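Local coordinates for VgrG protein (Vibrio cholerae, PDB 4DTH), which binds ATP and magnesium and, as the actin cross-linking domain of a VgrG toxin, probably uses them to join actin monomers covalently, at residues 218-228 with 289-298. Numbering follows the deposited sequence.
Sequences LDDKELAANVF and ILSKSDAKAV
Asp294 turns its carboxylate onto the backbone that leads into helix 221-228, and each oxygen takes one amide. Asp219 N donates to Asp294 OD1 at 2.9 Å and Asp220 N to Asp294 OD2 at 2.8 Å, both fairly straight; both acceptors use the syn lone pair, so this buried carboxylate is held as a fork whose rotation is fixed. Ser291 adds a second link: its OG donates to Asp219 OD2 over 2.6 Å, meeting it on the anti side and close to the carboxylate plane. The same OG, placed between the backbone N and carbonyl carbon of its own residue (chi1 61°), accepts from Asp294 N and so N-caps helix 292-298, while Asp220 N-caps the other helix through Leu223 N. The Asp219 and Asp294 carboxylates lie close, planes 29° apart, and the amide N-H groups and Ser291 hydroxyl probably offset their repulsion.

Beyond this polar end, apolar side chains carry most of the contact. Leu290 and Val227 meet tip to tip, CD1 against CG1 at 3.8 Å, whereas Leu290 and Leu223 run past each other in opposite directions, CD2 on CG. Ile289 CD1 packs into the corner formed by Leu223 CD1 and Val227 CG2, at 3.8 and 3.7 Å. Val298 spans one helical turn, CG2 over Ala224 O and CB, CG1 against Phe228 CA and CB.

Helix segments 221-228 and 292-298 run in roughly the same direction, axes 41° apart and 9.8 Å at closest approach. Phe209 of helix 204-212 touches Leu218, Ala224, Phe228 and Val298, joining a third helix to the pair.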
ATOM      1  N   LEU A 218     -15.379 -28.892  13.709  1.00 41.71           N
ATOM      2  CA  LEU A 218     -15.264 -27.727  12.837  1.00 40.31           C
ATOM      3  C   LEU A 218     -15.548 -28.061  11.394  1.00 42.71           C
ATOM      4  O   LEU A 218     -15.158 -29.131  10.917  1.00 42.14           O
ATOM      5  CB  LEU A 218     -13.903 -27.024  13.002  1.00 39.64           C
ATOM      6  CG  LEU A 218     -13.601 -26.448  14.399  1.00 43.77           C
ATOM      7  CD1 LEU A 218     -12.251 -25.776  14.409  1.00 43.79           C
ATOM      8  CD2 LEU A 218     -14.677 -25.443  14.848  1.00 45.58           C
ATOM      9  N   ASP A 219     -16.242 -27.134  10.704  1.00 40.33           N
ATOM     10  CA  ASP A 219     -16.588 -27.268   9.290  1.00 39.99           C
ATOM     11  C   ASP A 219     -15.332 -27.439   8.440  1.00 41.95           C
ATOM     12  O   ASP A 219     -15.245 -28.378   7.644  1.00 41.78           O
ATOM     13  CB  ASP A 219     -17.446 -26.083   8.829  1.00 41.79           C
ATOM     14  CG  ASP A 219     -18.839 -26.090   9.434  1.00 52.01           C
ATOM     15  OD1 ASP A 219     -19.523 -27.152   9.379  1.00 54.75           O
ATOM     16  OD2 ASP A 219     -19.259 -25.026   9.948  1.00 53.61           O
ATOM     17  N   ASP A 220     -14.322 -26.579   8.692  1.00 36.22           N
ATOM     18  CA  ASP A 220     -13.039 -26.658   8.021  1.00 34.85           C
ATOM     19  C   ASP A 220     -11.984 -26.290   9.040  1.00 38.76           C
ATOM     20  O   ASP A 220     -11.649 -25.113   9.192  1.00 37.35           O
ATOM     21  CB  ASP A 220     -13.000 -25.734   6.788  1.00 35.60           C
ATOM     22  CG  ASP A 220     -11.876 -26.038   5.813  1.00 40.43           C
ATOM     23  OD1 ASP A 220     -10.790 -26.486   6.266  1.00 37.68           O
ATOM     24  OD2 ASP A 220     -12.056 -25.785   4.607  1.00 47.08           O
ATOM     25  N   LYS A 221     -11.506 -27.301   9.784  1.00 35.67           N
ATOM     26  CA  LYS A 221     -10.518 -27.116  10.848  1.00 34.70           C
ATOM     27  C   LYS A 221      -9.168 -26.518  10.431  1.00 37.37           C
ATOM     28  O   LYS A 221      -8.609 -25.721  11.183  1.00 36.11           O
ATOM     29  CB  LYS A 221     -10.367 -28.379  11.708  1.00 37.55           C
ATOM     30  CG  LYS A 221      -9.698 -29.545  11.017  1.00 55.55           C
ATOM     31  CD  LYS A 221      -9.778 -30.777  11.881  1.00 70.70           C
ATOM     32  CE  LYS A 221      -8.466 -31.512  11.966  1.00 88.45           C
ATOM     33  NZ  LYS A 221      -8.087 -32.136  10.670  1.00102.56           N
ATOM     34  N   GLU A 222      -8.672 -26.871   9.228  1.00 34.36           N
ATOM     35  CA  GLU A 222      -7.394 -26.356   8.732  1.00 34.71           C
ATOM     36  C   GLU A 222      -7.523 -24.891   8.296  1.00 35.91           C
ATOM     37  O   GLU A 222      -6.616 -24.095   8.560  1.00 34.52           O
ATOM     38  CB  GLU A 222      -6.822 -27.239   7.610  1.00 37.12           C
ATOM     39  CG  GLU A 222      -6.646 -28.688   8.050  1.00 56.25           C
ATOM     40  CD  GLU A 222      -5.227 -29.185   8.188  1.00 91.71           C
ATOM     41  OE1 GLU A 222      -4.608 -28.930   9.245  1.00 93.41           O
ATOM     42  OE2 GLU A 222      -4.751 -29.883   7.264  1.00 92.02           O
ATOM     43  N   LEU A 223      -8.672 -24.538   7.666  1.00 32.03           N
ATOM     44  CA  LEU A 223      -8.967 -23.159   7.259  1.00 31.65           C
ATOM     45  C   LEU A 223      -9.145 -22.309   8.532  1.00 32.69           C
ATOM     46  O   LEU A 223      -8.600 -21.202   8.607  1.00 30.05           O
ATOM     47  CB  LEU A 223     -10.247 -23.116   6.404  1.00 32.50           C
ATOM     48  CG  LEU A 223     -10.549 -21.822   5.649  1.00 37.82           C
ATOM     49  CD1 LEU A 223      -9.524 -21.560   4.572  1.00 38.25           C
ATOM     50  CD2 LEU A 223     -11.919 -21.883   5.016  1.00 42.10           C
ATOM     51  N   ALA A 224      -9.868 -22.851   9.545  1.00 27.88           N
ATOM     52  CA  ALA A 224     -10.076 -22.164  10.826  1.00 26.98           C
ATOM     53  C   ALA A 224      -8.747 -21.910  11.532  1.00 29.65           C
ATOM     54  O   ALA A 224      -8.540 -20.798  12.015  1.00 27.86           O
ATOM     55  CB  ALA A 224     -11.006 -22.964  11.725  1.00 27.83           C
ATOM     56  N   ALA A 225      -7.832 -22.915  11.552  1.00 26.36           N
ATOM     57  CA  ALA A 225      -6.512 -22.775  12.187  1.00 26.09           C
ATOM     58  C   ALA A 225      -5.656 -21.695  11.499  1.00 28.69           C
ATOM     59  O   ALA A 225      -4.976 -20.927  12.184  1.00 26.48           O
ATOM     60  CB  ALA A 225      -5.783 -24.107  12.205  1.00 27.18           C
ATOM     61  N   ASN A 226      -5.723 -21.621  10.152  1.00 24.49           N
ATOM     62  CA  ASN A 226      -5.008 -20.618   9.363  1.00 23.82           C
ATOM     63  C   ASN A 226      -5.535 -19.218   9.658  1.00 25.61           C
ATOM     64  O   ASN A 226      -4.731 -18.306   9.884  1.00 24.77           O
ATOM     65  CB  ASN A 226      -5.117 -20.928   7.860  1.00 26.13           C
ATOM     66  CG  ASN A 226      -4.231 -22.066   7.407  1.00 43.58           C
ATOM     67  OD1 ASN A 226      -3.099 -22.219   7.841  1.00 43.04           O
ATOM     68  ND2 ASN A 226      -4.700 -22.870   6.484  1.00 36.25           N
ATOM     69  N   VAL A 227      -6.875 -19.050   9.680  1.00 21.45           N
ATOM     70  CA  VAL A 227      -7.504 -17.756   9.975  1.00 20.97           C
ATOM     71  C   VAL A 227      -7.132 -17.327  11.396  1.00 23.22           C
ATOM     72  O   VAL A 227      -6.763 -16.168  11.607  1.00 22.24           O
ATOM     73  CB  VAL A 227      -9.038 -17.736   9.736  1.00 25.37           C
ATOM     74  CG1 VAL A 227      -9.655 -16.417  10.213  1.00 25.09           C
ATOM     75  CG2 VAL A 227      -9.363 -17.962   8.258  1.00 25.47           C
ATOM     76  N   PHE A 228      -7.190 -18.267  12.353  1.00 19.82           N
ATOM     77  CA  PHE A 228      -6.832 -17.974  13.741  1.00 19.10           C
ATOM     78  C   PHE A 228      -5.394 -17.484  13.841  1.00 21.81           C
ATOM     79  O   PHE A 228      -5.163 -16.474  14.490  1.00 21.52           O
ATOM     80  CB  PHE A 228      -7.035 -19.209  14.634  1.00 20.67           C
ATOM     81  CG  PHE A 228      -6.540 -19.027  16.051  1.00 21.13           C
ATOM     82  CD1 PHE A 228      -7.351 -18.444  17.019  1.00 22.94           C
ATOM     83  CD2 PHE A 228      -5.278 -19.475  16.427  1.00 23.06           C
ATOM     84  CE1 PHE A 228      -6.908 -18.317  18.340  1.00 23.06           C
ATOM     85  CE2 PHE A 228      -4.844 -19.358  17.755  1.00 24.68           C
ATOM     86  CZ  PHE A 228      -5.658 -18.765  18.691  1.00 21.93           C
ATOM     87  N   ILE A 289     -14.460 -15.947   4.981  1.00 28.92           N
ATOM     88  CA  ILE A 289     -14.021 -17.167   4.299  1.00 28.04           C
ATOM     89  C   ILE A 289     -14.426 -18.434   5.060  1.00 33.08           C
ATOM     90  O   ILE A 289     -14.291 -19.532   4.526  1.00 32.80           O
ATOM     91  CB  ILE A 289     -12.527 -17.162   3.861  1.00 30.87           C
ATOM     92  CG1 ILE A 289     -11.560 -17.497   5.026  1.00 30.64           C
ATOM     93  CG2 ILE A 289     -12.146 -15.859   3.108  1.00 30.52           C
ATOM     94  CD1 ILE A 289     -10.137 -17.814   4.599  1.00 34.32           C
ATOM     95  N   LEU A 290     -14.892 -18.275   6.312  1.00 30.26           N
ATOM     96  CA  LEU A 290     -15.316 -19.372   7.190  1.00 29.43           C
ATOM     97  C   LEU A 290     -16.838 -19.423   7.321  1.00 35.10           C
ATOM     98  O   LEU A 290     -17.513 -18.437   7.031  1.00 34.98           O
ATOM     99  CB  LEU A 290     -14.720 -19.170   8.606  1.00 28.60           C
ATOM    100  CG  LEU A 290     -13.200 -19.020   8.737  1.00 31.27           C
ATOM    101  CD1 LEU A 290     -12.824 -18.510  10.117  1.00 30.91           C
ATOM    102  CD2 LEU A 290     -12.487 -20.322   8.456  1.00 30.75           C
ATOM    103  N   SER A 291     -17.371 -20.555   7.850  1.00 33.78           N
ATOM    104  CA  SER A 291     -18.797 -20.693   8.150  1.00 33.34           C
ATOM    105  C   SER A 291     -19.061 -19.848   9.400  1.00 38.23           C
ATOM    106  O   SER A 291     -18.108 -19.570  10.132  1.00 37.58           O
ATOM    107  CB  SER A 291     -19.133 -22.154   8.429  1.00 34.84           C
ATOM    108  OG  SER A 291     -18.418 -22.648   9.556  1.00 35.92           O
ATOM    109  N   LYS A 292     -20.326 -19.430   9.640  1.00 36.40           N
ATOM    110  CA  LYS A 292     -20.730 -18.633  10.813  1.00 37.30           C
ATOM    111  C   LYS A 292     -20.207 -19.316  12.104  1.00 40.97           C
ATOM    112  O   LYS A 292     -19.613 -18.650  12.956  1.00 39.96           O
ATOM    113  CB  LYS A 292     -22.271 -18.482  10.845  1.00 41.08           C
ATOM    114  CG  LYS A 292     -22.842 -17.571  11.938  1.00 64.27           C
ATOM    115  CD  LYS A 292     -24.309 -17.914  12.241  1.00 79.17           C
ATOM    116  CE  LYS A 292     -24.874 -17.126  13.401  1.00 96.69           C
ATOM    117  NZ  LYS A 292     -25.993 -17.845  14.070  1.00109.31           N
ATOM    118  N   SER A 293     -20.365 -20.654  12.186  1.00 37.43           N
ATOM    119  CA  SER A 293     -19.938 -21.497  13.306  1.00 36.74           C
ATOM    120  C   SER A 293     -18.412 -21.495  13.522  1.00 38.08           C
ATOM    121  O   SER A 293     -17.967 -21.265  14.650  1.00 37.11           O
ATOM    122  CB  SER A 293     -20.456 -22.921  13.122  1.00 40.82           C
ATOM    123  OG  SER A 293     -20.075 -23.739  14.214  1.00 51.18           O
ATOM    124  N   ASP A 294     -17.623 -21.760  12.454  1.00 33.58           N
ATOM    125  CA  ASP A 294     -16.152 -21.768  12.495  1.00 32.59           C
ATOM    126  C   ASP A 294     -15.591 -20.399  12.871  1.00 34.57           C
ATOM    127  O   ASP A 294     -14.634 -20.340  13.645  1.00 32.96           O
ATOM    128  CB  ASP A 294     -15.548 -22.217  11.156  1.00 33.89           C
ATOM    129  CG  ASP A 294     -15.562 -23.712  10.902  1.00 40.36           C
ATOM    130  OD1 ASP A 294     -16.251 -24.440  11.655  1.00 40.95           O
ATOM    131  OD2 ASP A 294     -14.865 -24.158   9.961  1.00 40.24           O
ATOM    132  N   ALA A 295     -16.178 -19.311  12.325  1.00 31.06           N
ATOM    133  CA  ALA A 295     -15.764 -17.935  12.625  1.00 30.40           C
ATOM    134  C   ALA A 295     -15.955 -17.645  14.114  1.00 32.87           C
ATOM    135  O   ALA A 295     -15.043 -17.102  14.743  1.00 30.54           O
ATOM    136  CB  ALA A 295     -16.556 -16.942  11.777  1.00 31.21           C
ATOM    137  N   LYS A 296     -17.111 -18.074  14.694  1.00 29.70           N
ATOM    138  CA  LYS A 296     -17.413 -17.902  16.120  1.00 29.85           C
ATOM    139  C   LYS A 296     -16.330 -18.573  16.975  1.00 32.33           C
ATOM    140  O   LYS A 296     -15.825 -17.945  17.908  1.00 31.86           O
ATOM    141  CB  LYS A 296     -18.824 -18.430  16.475  1.00 33.79           C
ATOM    142  CG  LYS A 296     -19.951 -17.425  16.198  1.00 59.10           C
ATOM    143  CD  LYS A 296     -21.339 -17.956  16.619  1.00 76.26           C
ATOM    144  CE  LYS A 296     -22.447 -16.948  16.389  1.00 94.71           C
ATOM    145  NZ  LYS A 296     -23.796 -17.473  16.729  1.00107.48           N
ATOM    146  N   ALA A 297     -15.926 -19.807  16.605  1.00 29.05           N
ATOM    147  CA  ALA A 297     -14.894 -20.597  17.291  1.00 28.48           C
ATOM    148  C   ALA A 297     -13.521 -19.921  17.212  1.00 29.98           C
ATOM    149  O   ALA A 297     -12.819 -19.852  18.221  1.00 29.12           O
ATOM    150  CB  ALA A 297     -14.829 -22.003  16.707  1.00 29.45           C
ATOM    151  N   VAL A 298     -13.153 -19.382  16.030  1.00 24.80           N
ATOM    152  CA  VAL A 298     -11.882 -18.669  15.847  1.00 23.14           C
ATOM    153  C   VAL A 298     -11.857 -17.423  16.746  1.00 25.52           C
ATOM    154  O   VAL A 298     -10.923 -17.260  17.538  1.00 24.12           O
ATOM    155  CB  VAL A 298     -11.622 -18.306  14.352  1.00 26.50           C
ATOM    156  CG1 VAL A 298     -10.495 -17.282  14.214  1.00 26.11           C
ATOM    157  CG2 VAL A 298     -11.322 -19.546  13.518  1.00 26.16           C
TER